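Local coordinates for protein quinoline 2-oxidoreductase large subunit (PDB 1T3Q) that probably catalyses the oxidative hydroxylation of quinoline at carbon 2, binding a molybdenum centre with its pterin cytosine dinucleotide cofactor, at residues B[79-84]-B[104-109]; B[55-60]-B[114-119]; B[235-240]-B[268-273]; B[99-104]-B[261-266]. All blocks are in the same frame, centred on the assembly; numbering follows the deposited sequence.

Interaction 1. Residues B[79-84]-B[104-109]; sequences DVAELS and LANGVT
Val80 and Leu104 form the packed half of this contact: methyl CG2 of Val80 meets methyl CD2 of Leu104 at 3.9 Å. The two side chains cross at about a right angle, and one methyl of each makes the contact. With chi1 of -177°, Val80 sets CG1 opposite its backbone N, and CG2, beside that N, is the methyl that reaches the leucine. Both residues are buried. Leu267 of helix 263-275 packs on each of them, while Ile115 and Val118 of strand 115-121 cover Leu104 further.

One residue along the first segment the character changes. Here Ala81 and Asn106 are both exposed, their CA atoms 7.7 Å apart, and the approach is slight: CB of Ala81 lies 3.7 Å from OD1 of Asn106. This is a van der Waals touch, since a methyl offers the amide oxygen no N-H or O-H. A bound sulfate, probably from the crystallisation liquor, sits about 4 Å from the Asn106 side chain.

The contact joins helix 77-81 to the loop leading into strand 108-109, both within the a/b hammerhead region. Within 79-84, Val80 O receives Leu83 N at 2.7 Å and Ser84 N at 2.9 Å, and the loop bonds outward through Ala105 to Ile115 and Gly107 to Ile57. With no hydrogen bond between the two segments and 132 Å² buried in all, the chemistry implies a mainly apolar fit, its geometry probably fixed by these backbone bonds to either segment's own surroundings.

Interaction 2. Residues B[55-60]-B[114-119]; sequences ARIVSI and EIVAVV
The backbones at Ile57 and Val116 stay 8.9 Å apart, CA to CA, with no hydrogen bond between the segments, too far for paired strands and consistent with two sheets packed against each other. Both belong to the a/b hammerhead region. Strand 55-61 is the middle of a three-stranded antiparallel sheet, and strand 115-121 lies between 71-76 and 43-49 in a mixed sheet.

Each strand carries a classic beta bulge, Val58 and Ser59 opposite Glu137, and Val116 and Ala117 opposite Leu48. The first bulge interrupts the usual alternation: Ile57 and Ile60, three residues apart, both direct CB toward the other strand. The second likewise turns both Val116 and Ala117 inward.

Val116 is the shared target. Ile57 reaches it with methyl CD1, which stands 4.4 Å from CG1 of Val116, a loose apolar approach. Tyr138 and Thr109, from the two outer strands of the three-stranded sheet, also touch Val116, so this valine meets side chains from all three strands.

Ile60 uses a different surface. Its CG1 branch leaves beside the backbone N (chi1 -61°) and runs on extended, bringing terminal CD1 to 4.1 Å from the carbonyl O of Val116.

Interaction 3. Residues B[235-240]-B[268-273]; sequences MFCAIP and VCLLSR
The carbonyl O of Cys237 is linked to Arg273 through water 1, which accepts from Arg273 NH1 at 2.8 Å and lies 2.8 Å from Cys237 O, to which it can donate, though other acceptors compete for its protons. That water sits at the edge of the guanidinium, in its plane. A second bridge runs alongside: water 2 accepts from Arg273 NH2 at 2.9 Å and can donate to Ala238 O at 3.0 Å, again with competing acceptors.

The arginine chain leaves with CG opposite its backbone N (chi1 -177°) and then bends at chi3 (61°), which turns the guanidinium to the two carbonyls. Ile239 comes from the opposite direction. Its CG1 approaches NH2 of Arg273 to 3.6 Å, obliquely to the guanidinium plane, with CD1 a little farther from the same nitrogen.

Beside the water bridges, the packing is apolar. Cys237 SG lies 3.9 Å from CD2 of Leu270; the leucine's CB bond does not aim at the other segment, but its outer end extends to the sulfur. Leu83 and Leu103 of the same chain also pack on Leu270.

The contact joins the end of helix 226-237 to helix 263-275 in the molybdopterin-binding region. Ala238, the first residue to depart from helical angles, has a positive phi (55°), and just beyond it Pro240 packs on Lys496 of the second subunit, another copy of this protein. The chemistry implies that the arginine's positive charge, set near carbonyls at the C-terminal end of a helix, is probably favoured electrostatically, with water carrying the link instead of direct hydrogen bonds.

Interaction 4. Residues B[99-104]-B[261-266]; sequences TIQPLL and LHPEEL
Pro263 and Leu266 carry the contact to Gln101 and Leu103, and the segment that holds them starts at Leu261, whose side chain packs on Phe228, Met232 and Phe236 of helix 226-237. His262 follows as the N-cap residue of helix 263-275. Its backbone N donates to OE2 of Glu265 at 2.8 Å, nearly straight at 172°, on the anti side and 25° out of the carboxylate plane. This is one half of a capping box, and OE1 of the same glutamate is bonded to Thr221.

Pro263, at the first helical position, is where the backbones come closest, CA of Leu103 and CA of Pro263 being 4.9 Å apart. Gln101 has CG anti to the backbone N (chi1 175°) and an extended chain beyond, which brings NE2 to 3.9 Å from ring atom CG of Pro263, the side chains crossing at about a right angle. CB of the same proline lies 4.0 Å from the carbonyl O of Leu103.

At Pro263 the hammerhead region, through the loop after strand 99-101, meets the molybdopterin-binding region.

One turn on, both methyls of Leu103 lie against Leu266, crossing it at about a right angle: CD2 of Leu103 is 3.6 Å from CD1 of Leu266, and CD1 of Leu103 is 3.8 Å from CB of Leu266.

From the N terminus, strand 55-61 opens interaction 2, which closes at strand 115-121 after 53 intervening residues. Interaction 1 opens and closes within that span, joining helix 77-81 to the loop before strand 108-109. Interaction 4 also starts there, at 99-104, but closes only at 261-266, so it crosses interactions 1 and 2; it shares Leu104 with interaction 1. Interaction 3 opens at 235-240 and closes at 268-273, crossing interaction 4 and following interactions 1 and 2 in series. Interactions 1 and 2 thus lie within the hammerhead region, interaction 3 lies within the molybdopterin-binding region, and interaction 4 ties the two together through helix 263-275, which interaction 3 also uses.

Interaction 1. Residues B[79-84]-B[104-109]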
loop_
_atom_site.group_PDB
_atom_site.type_symbol
_atom_site.label_atom_id
_atom_site.label_comp_id
_atom_site.label_asym_id
_atom_site.label_seq_id
_atom_site.Cartn_x
_atom_site.Cartn_y
_atom_site.Cartn_z
ATOM N N ASP B 79 26.211 -7.699 17.395
ATOM C CA ASP B 79 25.434 -6.526 17.022
ATOM C C ASP B 79 23.958 -6.770 17.317
ATOM O O ASP B 79 23.266 -5.919 17.878
ATOM C CB ASP B 79 25.593 -6.234 15.528
ATOM C CG ASP B 79 27.005 -5.851 15.160
ATOM O OD1 ASP B 79 27.537 -4.903 15.769
ATOM O OD2 ASP B 79 27.583 -6.492 14.256
ATOM N N VAL B 80 23.480 -7.943 16.927
ATOM C CA VAL B 80 22.082 -8.297 17.130
ATOM C C VAL B 80 21.750 -8.504 18.605
ATOM O O VAL B 80 20.705 -8.063 19.081
ATOM C CB VAL B 80 21.726 -9.573 16.339
ATOM C CG1 VAL B 80 20.256 -9.891 16.492
ATOM C CG2 VAL B 80 22.077 -9.377 14.872
ATOM N N ALA B 81 22.647 -9.163 19.328
ATOM C CA ALA B 81 22.435 -9.434 20.747
ATOM C C ALA B 81 22.093 -8.172 21.533
ATOM O O ALA B 81 21.412 -8.239 22.555
ATOM C CB ALA B 81 23.667 -10.104 21.339
ATOM N N GLU B 82 22.557 -7.022 21.056
ATOM C CA GLU B 82 22.288 -5.759 21.737
ATOM C C GLU B 82 20.848 -5.301 21.526
ATOM O O GLU B 82 20.321 -4.503 22.302
ATOM C CB GLU B 82 23.231 -4.663 21.229
ATOM C CG GLU B 82 24.711 -4.999 21.320
ATOM C CD GLU B 82 25.595 -3.796 21.047
ATOM O OE1 GLU B 82 26.827 -3.971 20.911
ATOM O OE2 GLU B 82 25.060 -2.668 20.974
ATOM N N LEU B 83 20.215 -5.814 20.478
ATOM C CA LEU B 83 18.848 -5.427 20.150
ATOM C C LEU B 83 17.808 -6.455 20.570
ATOM O O LEU B 83 16.666 -6.108 20.858
ATOM C CB LEU B 83 18.748 -5.167 18.643
ATOM C CG LEU B 83 19.748 -4.125 18.126
ATOM C CD1 LEU B 83 19.703 -4.067 16.604
ATOM C CD2 LEU B 83 19.421 -2.761 18.729
ATOM N N SER B 84 18.204 -7.721 20.602
ATOM C CA SER B 84 17.294 -8.789 20.984
ATOM C C SER B 84 18.055 -10.046 21.374
ATOM O O SER B 84 19.016 -10.429 20.708
ATOM C CB SER B 84 16.342 -9.106 19.827
ATOM O OG SER B 84 15.580 -10.266 20.101
ATOM N N LEU B 104 21.137 -14.489 15.552
ATOM C CA LEU B 104 22.408 -14.787 14.904
ATOM C C LEU B 104 23.280 -15.476 15.938
ATOM O O LEU B 104 23.288 -15.077 17.100
ATOM C CB LEU B 104 23.111 -13.509 14.445
ATOM C CG LEU B 104 23.085 -13.179 12.954
ATOM C CD1 LEU B 104 21.655 -12.924 12.516
ATOM C CD2 LEU B 104 23.950 -11.954 12.698
ATOM N N ALA B 105 24.003 -16.509 15.526
ATOM C CA ALA B 105 24.883 -17.202 16.457
ATOM C C ALA B 105 25.830 -16.147 17.024
ATOM O O ALA B 105 26.255 -15.241 16.306
ATOM C CB ALA B 105 25.674 -18.282 15.734
ATOM N N ASN B 106 26.141 -16.249 18.312
ATOM C CA ASN B 106 27.044 -15.289 18.938
ATOM C C ASN B 106 28.050 -16.042 19.789
ATOM O O ASN B 106 27.740 -16.452 20.906
ATOM C CB ASN B 106 26.262 -14.306 19.817
ATOM C CG ASN B 106 27.112 -13.127 20.276
ATOM O OD1 ASN B 106 26.656 -12.279 21.042
ATOM N ND2 ASN B 106 28.350 -13.068 19.800
ATOM N N GLY B 107 29.250 -16.237 19.255
ATOM C CA GLY B 107 30.269 -16.949 20.004
ATOM C C GLY B 107 30.271 -18.443 19.745
ATOM O O GLY B 107 31.301 -19.101 19.880
ATOM N N VAL B 108 29.117 -18.988 19.367
ATOM C CA VAL B 108 29.013 -20.415 19.089
ATOM C C VAL B 108 27.858 -20.684 18.127
ATOM O O VAL B 108 26.842 -19.992 18.167
ATOM C CB VAL B 108 28.772 -21.216 20.396
ATOM C CG1 VAL B 108 27.490 -20.752 21.061
ATOM C CG2 VAL B 108 28.712 -22.704 20.105
ATOM N N THR B 109 28.029 -21.666 17.247
ATOM C CA THR B 109 26.971 -22.033 16.308
ATOM C C THR B 109 26.520 -23.429 16.709
ATOM O O THR B 109 27.334 -24.243 17.146
ATOM C CB THR B 109 27.460 -22.025 14.835
ATOM O OG1 THR B 109 28.505 -22.992 14.650
ATOM C CG2 THR B 109 27.989 -20.648 14.471
#

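Interaction 2. Residues B[55-60]-B[114-119]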
loop_
_atom_site.group_PDB
_atom_site.type_symbol
_atom_site.label_atom_id
_atom_site.label_comp_id
_atom_site.label_asym_id
_atom_site.label_seq_id
_atom_site.Cartn_x
_atom_site.Cartn_y
_atom_site.Cartn_z
ATOM N N ALA B 55 30.265 -25.384 16.655
ATOM C CA ALA B 55 31.579 -24.757 16.661
ATOM C C ALA B 55 31.622 -23.443 17.409
ATOM O O ALA B 55 30.640 -22.702 17.456
ATOM C CB ALA B 55 32.050 -24.536 15.225
ATOM N N ARG B 56 32.774 -23.162 18.003
ATOM C CA ARG B 56 32.955 -21.910 18.710
ATOM C C ARG B 56 33.371 -20.906 17.641
ATOM O O ARG B 56 34.115 -21.245 16.720
ATOM C CB ARG B 56 34.062 -22.042 19.759
ATOM C CG ARG B 56 34.248 -20.810 20.624
ATOM C CD ARG B 56 35.232 -21.093 21.749
ATOM N NE ARG B 56 36.620 -21.122 21.292
ATOM C CZ ARG B 56 37.342 -20.036 21.027
ATOM N NH1 ARG B 56 38.596 -20.158 20.615
ATOM N NH2 ARG B 56 36.811 -18.828 21.178
ATOM N N ILE B 57 32.870 -19.683 17.744
ATOM C CA ILE B 57 33.230 -18.650 16.788
ATOM C C ILE B 57 34.372 -17.858 17.413
ATOM O O ILE B 57 34.153 -17.005 18.274
ATOM C CB ILE B 57 32.040 -17.709 16.500
ATOM C CG1 ILE B 57 30.872 -18.518 15.923
ATOM C CG2 ILE B 57 32.460 -16.624 15.522
ATOM C CD1 ILE B 57 29.619 -17.704 15.673
ATOM N N VAL B 58 35.591 -18.165 16.982
ATOM C CA VAL B 58 36.779 -17.496 17.496
ATOM C C VAL B 58 36.781 -16.012 17.143
ATOM O O VAL B 58 36.957 -15.160 18.014
ATOM C CB VAL B 58 38.060 -18.143 16.931
ATOM C CG1 VAL B 58 39.289 -17.429 17.473
ATOM C CG2 VAL B 58 38.099 -19.620 17.302
ATOM N N SER B 59 36.575 -15.701 15.867
ATOM C CA SER B 59 36.567 -14.309 15.439
ATOM C C SER B 59 35.825 -14.117 14.126
ATOM O O SER B 59 35.639 -15.063 13.364
ATOM C CB SER B 59 38.005 -13.805 15.272
ATOM O OG SER B 59 38.672 -14.504 14.229
ATOM N N ILE B 60 35.412 -12.879 13.878
ATOM C CA ILE B 60 34.716 -12.517 12.651
ATOM C C ILE B 60 35.200 -11.146 12.186
ATOM O O ILE B 60 35.223 -10.190 12.960
ATOM C CB ILE B 60 33.184 -12.454 12.850
ATOM C CG1 ILE B 60 32.653 -13.823 13.271
ATOM C CG2 ILE B 60 32.510 -12.018 11.554
ATOM C CD1 ILE B 60 31.146 -13.859 13.470
ATOM N N GLU B 114 22.991 -22.246 10.576
ATOM C CA GLU B 114 22.620 -21.163 11.482
ATOM C C GLU B 114 23.273 -19.887 10.972
ATOM O O GLU B 114 24.398 -19.915 10.489
ATOM C CB GLU B 114 23.091 -21.456 12.911
ATOM C CG GLU B 114 22.528 -20.498 13.948
ATOM C CD GLU B 114 22.812 -20.947 15.375
ATOM O OE1 GLU B 114 22.018 -20.590 16.277
ATOM O OE2 GLU B 114 23.825 -21.651 15.595
ATOM N N ILE B 115 22.571 -18.766 11.073
ATOM C CA ILE B 115 23.108 -17.501 10.593
ATOM C C ILE B 115 24.190 -16.973 11.536
ATOM O O ILE B 115 24.006 -16.957 12.748
ATOM C CB ILE B 115 21.991 -16.448 10.465
ATOM C CG1 ILE B 115 20.824 -17.022 9.650
ATOM C CG2 ILE B 115 22.531 -15.200 9.790
ATOM C CD1 ILE B 115 19.589 -16.139 9.647
ATOM N N VAL B 116 25.319 -16.547 10.977
ATOM C CA VAL B 116 26.407 -16.010 11.789
ATOM C C VAL B 116 26.644 -14.542 11.456
ATOM O O VAL B 116 27.285 -13.812 12.214
ATOM C CB VAL B 116 27.719 -16.806 11.583
ATOM C CG1 VAL B 116 27.484 -18.273 11.902
ATOM C CG2 VAL B 116 28.224 -16.639 10.163
ATOM N N ALA B 117 26.118 -14.110 10.315
ATOM C CA ALA B 117 26.252 -12.726 9.889
ATOM C C ALA B 117 25.247 -12.402 8.796
ATOM O O ALA B 117 24.878 -13.270 8.008
ATOM C CB ALA B 117 27.671 -12.462 9.381
ATOM N N VAL B 118 24.795 -11.153 8.766
ATOM C CA VAL B 118 23.860 -10.710 7.741
ATOM C C VAL B 118 24.395 -9.456 7.064
ATOM O O VAL B 118 25.053 -8.617 7.689
ATOM C CB VAL B 118 22.452 -10.409 8.311
ATOM C CG1 VAL B 118 21.786 -11.705 8.741
ATOM C CG2 VAL B 118 22.546 -9.435 9.478
ATOM N N VAL B 119 24.117 -9.343 5.772
ATOM C CA VAL B 119 24.550 -8.199 4.995
ATOM C C VAL B 119 23.344 -7.574 4.308
ATOM O O VAL B 119 22.512 -8.280 3.735
ATOM C CB VAL B 119 25.558 -8.613 3.896
ATOM C CG1 VAL B 119 25.923 -7.402 3.043
ATOM C CG2 VAL B 119 26.813 -9.235 4.527
#

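Interaction 3. Residues B[235-240]-B[268-273]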
loop_
_atom_site.group_PDB
_atom_site.type_symbol
_atom_site.label_atom_id
_atom_site.label_comp_id
_atom_site.label_asym_id
_atom_site.label_seq_id
_atom_site.Cartn_x
_atom_site.Cartn_y
_atom_site.Cartn_z
ATOM N N MET B 235 7.401 -8.132 21.521
ATOM C CA MET B 235 8.070 -8.639 22.711
ATOM C C MET B 235 9.570 -8.887 22.568
ATOM O O MET B 235 10.355 -8.458 23.411
ATOM C CB MET B 235 7.385 -9.924 23.183
ATOM C CG MET B 235 5.902 -9.745 23.469
ATOM S SD MET B 235 5.292 -10.887 24.724
ATOM C CE MET B 235 4.584 -12.153 23.753
ATOM N N PHE B 236 9.971 -9.567 21.500
ATOM C CA PHE B 236 11.376 -9.883 21.297
ATOM C C PHE B 236 12.246 -8.730 20.791
ATOM O O PHE B 236 13.468 -8.795 20.887
ATOM C CB PHE B 236 11.496 -11.097 20.369
ATOM C CG PHE B 236 10.854 -12.347 20.922
ATOM C CD1 PHE B 236 10.355 -13.324 20.069
ATOM C CD2 PHE B 236 10.744 -12.545 22.297
ATOM C CE1 PHE B 236 9.753 -14.481 20.574
ATOM C CE2 PHE B 236 10.146 -13.697 22.810
ATOM C CZ PHE B 236 9.649 -14.666 21.944
ATOM N N CYS B 237 11.626 -7.679 20.259
ATOM C CA CYS B 237 12.379 -6.524 19.772
ATOM C C CYS B 237 12.095 -5.305 20.640
ATOM O O CYS B 237 12.643 -4.228 20.411
ATOM C CB CYS B 237 12.012 -6.200 18.322
ATOM S SG CYS B 237 12.423 -7.501 17.142
ATOM N N ALA B 238 11.228 -5.481 21.633
ATOM C CA ALA B 238 10.863 -4.393 22.533
ATOM C C ALA B 238 10.354 -3.177 21.759
ATOM O O ALA B 238 10.847 -2.060 21.929
ATOM C CB ALA B 238 12.059 -4.004 23.402
ATOM N N ILE B 239 9.373 -3.412 20.894
ATOM C CA ILE B 239 8.759 -2.353 20.105
ATOM C C ILE B 239 7.290 -2.336 20.521
ATOM O O ILE B 239 6.653 -3.384 20.587
ATOM C CB ILE B 239 8.876 -2.651 18.588
ATOM C CG1 ILE B 239 10.353 -2.633 18.176
ATOM C CG2 ILE B 239 8.077 -1.627 17.782
ATOM C CD1 ILE B 239 10.602 -2.928 16.700
ATOM N N PRO B 240 6.739 -1.152 20.841
ATOM C CA PRO B 240 5.330 -1.091 21.250
ATOM C C PRO B 240 4.443 -1.778 20.217
ATOM O O PRO B 240 4.527 -1.489 19.028
ATOM C CB PRO B 240 5.066 0.409 21.385
ATOM C CG PRO B 240 6.120 1.042 20.520
ATOM C CD PRO B 240 7.330 0.192 20.748
ATOM N N VAL B 268 14.672 -8.512 9.831
ATOM C CA VAL B 268 14.345 -7.443 8.892
ATOM C C VAL B 268 13.764 -6.226 9.600
ATOM O O VAL B 268 14.005 -5.094 9.186
ATOM C CB VAL B 268 13.386 -7.912 7.766
ATOM C CG1 VAL B 268 14.115 -8.900 6.864
ATOM C CG2 VAL B 268 12.136 -8.548 8.359
ATOM N N CYS B 269 13.014 -6.450 10.676
ATOM C CA CYS B 269 12.441 -5.333 11.422
ATOM C C CYS B 269 13.561 -4.539 12.078
ATOM O O CYS B 269 13.572 -3.308 12.037
ATOM C CB CYS B 269 11.476 -5.836 12.497
ATOM S SG CYS B 269 9.991 -6.626 11.829
ATOM N N LEU B 270 14.503 -5.253 12.686
ATOM C CA LEU B 270 15.631 -4.612 13.348
ATOM C C LEU B 270 16.485 -3.865 12.330
ATOM O O LEU B 270 16.921 -2.746 12.575
ATOM C CB LEU B 270 16.482 -5.659 14.073
ATOM C CG LEU B 270 15.829 -6.351 15.275
ATOM C CD1 LEU B 270 16.756 -7.421 15.816
ATOM C CD2 LEU B 270 15.515 -5.323 16.355
ATOM N N LEU B 271 16.708 -4.491 11.181
ATOM C CA LEU B 271 17.516 -3.892 10.128
ATOM C C LEU B 271 16.865 -2.654 9.526
ATOM O O LEU B 271 17.533 -1.642 9.300
ATOM C CB LEU B 271 17.797 -4.929 9.038
ATOM C CG LEU B 271 18.753 -6.055 9.444
ATOM C CD1 LEU B 271 18.684 -7.197 8.437
ATOM C CD2 LEU B 271 20.179 -5.499 9.544
ATOM N N SER B 272 15.565 -2.726 9.261
ATOM C CA SER B 272 14.877 -1.582 8.689
ATOM C C SER B 272 14.873 -0.422 9.673
ATOM O O SER B 272 15.025 0.733 9.279
ATOM C CB SER B 272 13.439 -1.936 8.311
ATOM O OG SER B 272 12.785 -0.789 7.795
ATOM N N ARG B 273 14.697 -0.719 10.958
ATOM C CA ARG B 273 14.696 0.353 11.948
ATOM C C ARG B 273 16.083 0.991 11.986
ATOM O O ARG B 273 16.212 2.205 12.046
ATOM C CB ARG B 273 14.337 -0.183 13.336
ATOM C CG ARG B 273 14.252 0.910 14.405
ATOM C CD ARG B 273 13.789 0.367 15.753
ATOM N NE ARG B 273 14.711 -0.638 16.271
ATOM C CZ ARG B 273 14.583 -1.240 17.449
ATOM N NH1 ARG B 273 15.476 -2.143 17.834
ATOM N NH2 ARG B 273 13.566 -0.933 18.246
HETATM O O HOH W 1 15.368 -3.887 19.990
HETATM O O HOH W 2 13.606 -1.445 21.069
#

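Interaction 4. Residues B[99-104]-B[261-266]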
loop_
_atom_site.group_PDB
_atom_site.type_symbol
_atom_site.label_atom_id
_atom_site.label_comp_id
_atom_site.label_asym_id
_atom_site.label_seq_id
_atom_site.Cartn_x
_atom_site.Cartn_y
_atom_site.Cartn_z
ATOM N N THR B 99 14.207 -22.856 25.611
ATOM C CA THR B 99 15.372 -22.525 24.808
ATOM C C THR B 99 15.187 -21.098 24.336
ATOM O O THR B 99 14.064 -20.613 24.207
ATOM C CB THR B 99 15.546 -23.440 23.566
ATOM O OG1 THR B 99 14.377 -23.369 22.740
ATOM C CG2 THR B 99 15.802 -24.883 23.988
ATOM N N ILE B 100 16.301 -20.414 24.123
ATOM C CA ILE B 100 16.280 -19.053 23.624
ATOM C C ILE B 100 17.174 -19.134 22.399
ATOM O O ILE B 100 18.377 -19.339 22.521
ATOM C CB ILE B 100 16.882 -18.060 24.642
ATOM C CG1 ILE B 100 16.071 -18.093 25.939
ATOM C CG2 ILE B 100 16.891 -16.657 24.053
ATOM C CD1 ILE B 100 16.522 -17.077 26.985
ATOM N N GLN B 101 16.584 -19.029 21.215
ATOM C CA GLN B 101 17.383 -19.108 20.005
ATOM C C GLN B 101 17.833 -17.726 19.588
ATOM O O GLN B 101 17.012 -16.851 19.309
ATOM C CB GLN B 101 16.595 -19.757 18.862
ATOM C CG GLN B 101 17.358 -19.759 17.544
ATOM C CD GLN B 101 16.606 -20.442 16.414
ATOM O OE1 GLN B 101 15.456 -20.860 16.574
ATOM N NE2 GLN B 101 17.253 -20.551 15.259
ATOM N N PRO B 102 19.154 -17.503 19.543
ATOM C CA PRO B 102 19.629 -16.183 19.142
ATOM C C PRO B 102 19.340 -15.992 17.653
ATOM O O PRO B 102 19.377 -16.954 16.880
ATOM C CB PRO B 102 21.116 -16.249 19.457
ATOM C CG PRO B 102 21.455 -17.679 19.133
ATOM C CD PRO B 102 20.276 -18.442 19.737
ATOM N N LEU B 103 19.026 -14.764 17.256
ATOM C CA LEU B 103 18.734 -14.491 15.853
ATOM C C LEU B 103 19.967 -14.831 15.020
ATOM O O LEU B 103 19.860 -15.396 13.927
ATOM C CB LEU B 103 18.322 -13.027 15.675
ATOM C CG LEU B 103 17.161 -12.593 16.584
ATOM C CD1 LEU B 103 16.697 -11.199 16.196
ATOM C CD2 LEU B 103 15.999 -13.588 16.476
ATOM N N LEU B 104 21.137 -14.489 15.552
ATOM C CA LEU B 104 22.408 -14.787 14.904
ATOM C C LEU B 104 23.280 -15.476 15.938
ATOM O O LEU B 104 23.288 -15.077 17.100
ATOM C CB LEU B 104 23.111 -13.509 14.445
ATOM C CG LEU B 104 23.085 -13.179 12.954
ATOM C CD1 LEU B 104 21.655 -12.924 12.516
ATOM C CD2 LEU B 104 23.950 -11.954 12.698
ATOM N N LEU B 261 7.776 -18.580 13.984
ATOM C CA LEU B 261 8.368 -17.255 13.994
ATOM C C LEU B 261 9.788 -17.511 13.511
ATOM O O LEU B 261 10.493 -18.351 14.072
ATOM C CB LEU B 261 8.395 -16.674 15.409
ATOM C CG LEU B 261 9.008 -15.274 15.470
ATOM C CD1 LEU B 261 8.108 -14.287 14.738
ATOM C CD2 LEU B 261 9.183 -14.846 16.921
ATOM N N HIS B 262 10.214 -16.813 12.466
ATOM C CA HIS B 262 11.563 -17.025 11.947
ATOM C C HIS B 262 12.512 -15.930 12.405
ATOM O O HIS B 262 12.129 -14.768 12.508
ATOM C CB HIS B 262 11.564 -17.039 10.415
ATOM C CG HIS B 262 10.418 -17.790 9.818
ATOM N ND1 HIS B 262 10.217 -19.136 10.033
ATOM C CD2 HIS B 262 9.392 -17.374 9.038
ATOM C CE1 HIS B 262 9.112 -19.516 9.414
ATOM N NE2 HIS B 262 8.593 -18.466 8.803
ATOM N N PRO B 263 13.763 -16.292 12.705
ATOM C CA PRO B 263 14.720 -15.273 13.137
ATOM C C PRO B 263 14.735 -14.124 12.124
ATOM O O PRO B 263 14.776 -12.954 12.496
ATOM C CB PRO B 263 16.038 -16.039 13.164
ATOM C CG PRO B 263 15.612 -17.391 13.629
ATOM C CD PRO B 263 14.333 -17.647 12.831
ATOM N N GLU B 264 14.675 -14.465 10.838
ATOM C CA GLU B 264 14.705 -13.449 9.790
ATOM C C GLU B 264 13.569 -12.430 9.864
ATOM O O GLU B 264 13.755 -11.281 9.476
ATOM C CB GLU B 264 14.734 -14.105 8.405
ATOM C CG GLU B 264 16.013 -14.878 8.120
ATOM C CD GLU B 264 15.927 -16.349 8.481
ATOM O OE1 GLU B 264 15.255 -16.692 9.478
ATOM O OE2 GLU B 264 16.548 -17.166 7.770
ATOM N N GLU B 265 12.398 -12.836 10.356
ATOM C CA GLU B 265 11.284 -11.894 10.466
ATOM C C GLU B 265 11.648 -10.800 11.459
ATOM O O GLU B 265 11.348 -9.623 11.252
ATOM C CB GLU B 265 10.000 -12.608 10.920
ATOM C CG GLU B 265 9.442 -13.558 9.874
ATOM C CD GLU B 265 8.230 -14.339 10.360
ATOM O OE1 GLU B 265 7.155 -14.224 9.729
ATOM O OE2 GLU B 265 8.352 -15.073 11.362
ATOM N N LEU B 266 12.310 -11.188 12.543
ATOM C CA LEU B 266 12.707 -10.208 13.533
ATOM C C LEU B 266 13.849 -9.385 12.962
ATOM O O LEU B 266 13.864 -8.163 13.093
ATOM C CB LEU B 266 13.155 -10.897 14.828
ATOM C CG LEU B 266 12.092 -11.743 15.535
ATOM C CD1 LEU B 266 12.669 -12.303 16.831
ATOM C CD2 LEU B 266 10.872 -10.896 15.825
#